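Side-chain contact in interferon gamma (Paralichthys olivaceus, PDB 6F1E), which signals as a secreted homodimeric cytokine that binds interferon gamma receptor 1 and activates macrophages and neutrophils: residues 31-34 against 35-38. Numbering follows the deposited sequence.
Sequences VFPK and EPLS
With chi1 at -62°, Leu37 sets CG anti to its carbonyl carbon and beside its own backbone N, which turns CG back toward Lys34, and the CD2 branch then reaches over that residue. CD2 comes to 3.4 Å from Lys34 O and 3.7 Å from Lys34 CA, so the methyl lies mainly against the Lys34 backbone. Glu35 has the same kind of first torsion, and its extended chain brings OE1 to 3.7 Å from Pro33 CB. That same CB meets the ring of Pro36 at its CD, also at 3.7 Å, an apolar touch between two prolines three residues apart. What folds the chain here is a type I beta turn from Lys34 to Leu37, with Glu35 and Pro36 at its corners, in the loop between helix 22-25 and helix 41-64 of this interferon gamma chain. Leu37 N closes the turn on Lys34 O at 3.1 Å, a fairly straight bond with an N-H...O angle of 155°. Pro36 and Leu37 both rest on Phe47 of helix 41-64, and Leu37 also touches Met48. Lys34, extended beyond CG, makes a cation-pi contact with Trp141 of the second subunit, while Leu37 packs on Glu145 of that subunit.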
loop_
_atom_site.group_PDB
_atom_site.type_symbol
_atom_site.label_atom_id
_atom_site.label_comp_id
_atom_site.label_asym_id
_atom_site.label_seq_id
_atom_site.Cartn_x
_atom_site.Cartn_y
_atom_site.Cartn_z
ATOM N N VAL A 31 11.152 0.117 13.403
ATOM C CA VAL A 31 9.978 -0.511 12.799
ATOM C C VAL A 31 9.446 0.367 11.628
ATOM O O VAL A 31 9.220 -0.108 10.519
ATOM C CB VAL A 31 8.881 -0.762 13.855
ATOM C CG1 VAL A 31 7.657 -1.424 13.203
ATOM C CG2 VAL A 31 9.418 -1.630 15.000
ATOM N N PHE A 32 9.291 1.656 11.911
ATOM C CA PHE A 32 8.723 2.637 11.007
ATOM C C PHE A 32 9.797 3.646 10.584
ATOM O O PHE A 32 10.337 4.393 11.429
ATOM C CB PHE A 32 7.586 3.348 11.715
ATOM C CG PHE A 32 6.476 2.426 12.116
ATOM C CD1 PHE A 32 5.751 1.749 11.155
ATOM C CD2 PHE A 32 6.165 2.226 13.420
ATOM C CE1 PHE A 32 4.714 0.889 11.479
ATOM C CE2 PHE A 32 5.119 1.370 13.766
ATOM C CZ PHE A 32 4.398 0.695 12.791
ATOM N N PRO A 33 10.153 3.638 9.289
ATOM C CA PRO A 33 10.963 4.690 8.674
ATOM C C PRO A 33 10.412 6.088 8.854
ATOM O O PRO A 33 9.215 6.274 8.686
ATOM C CB PRO A 33 10.871 4.352 7.169
ATOM C CG PRO A 33 9.888 3.212 7.038
ATOM C CD PRO A 33 9.984 2.507 8.352
ATOM N N LYS A 34 11.274 7.058 9.156
ATOM C CA LYS A 34 10.917 8.480 9.036
ATOM C C LYS A 34 11.207 9.075 7.653
ATOM O O LYS A 34 10.826 10.215 7.389
ATOM C CB LYS A 34 11.624 9.326 10.088
ATOM C CG LYS A 34 11.264 8.961 11.512
ATOM C CD LYS A 34 11.892 9.928 12.504
ATOM C CE LYS A 34 11.637 9.493 13.941
ATOM N NZ LYS A 34 12.142 10.513 14.901
ATOM N N GLU A 35 11.852 8.306 6.772
ATOM C CA GLU A 35 12.274 8.796 5.438
ATOM C C GLU A 35 11.084 9.260 4.563
ATOM O O GLU A 35 11.182 10.301 3.896
ATOM C CB GLU A 35 13.119 7.741 4.669
ATOM C CG GLU A 35 14.370 7.206 5.386
ATOM C CD GLU A 35 14.741 5.769 4.997
ATOM O OE1 GLU A 35 13.843 4.879 4.955
ATOM O OE2 GLU A 35 15.948 5.524 4.750
ATOM N N PRO A 36 9.956 8.505 4.575
ATOM C CA PRO A 36 8.834 8.932 3.749
ATOM C C PRO A 36 8.053 10.139 4.251
ATOM O O PRO A 36 7.065 10.498 3.605
ATOM C CB PRO A 36 7.936 7.687 3.704
ATOM C CG PRO A 36 8.853 6.542 3.996
ATOM C CD PRO A 36 9.749 7.124 5.048
ATOM N N LEU A 37 8.478 10.756 5.363
ATOM C CA LEU A 37 7.984 12.088 5.781
ATOM C C LEU A 37 8.846 13.231 5.213
ATOM O O LEU A 37 9.293 14.131 5.931
ATOM C CB LEU A 37 7.860 12.211 7.316
ATOM C CG LEU A 37 6.897 11.283 8.069
ATOM C CD1 LEU A 37 5.614 11.018 7.293
ATOM C CD2 LEU A 37 7.559 9.964 8.418
ATOM N N SER A 38 9.069 13.169 3.907
ATOM C CA SER A 38 9.512 14.305 3.121
ATOM C C SER A 38 8.566 14.388 1.922
ATOM O O SER A 38 7.627 13.591 1.803
ATOM C CB SER A 38 10.959 14.105 2.685
ATOM O OG SER A 38 11.742 13.744 3.805
#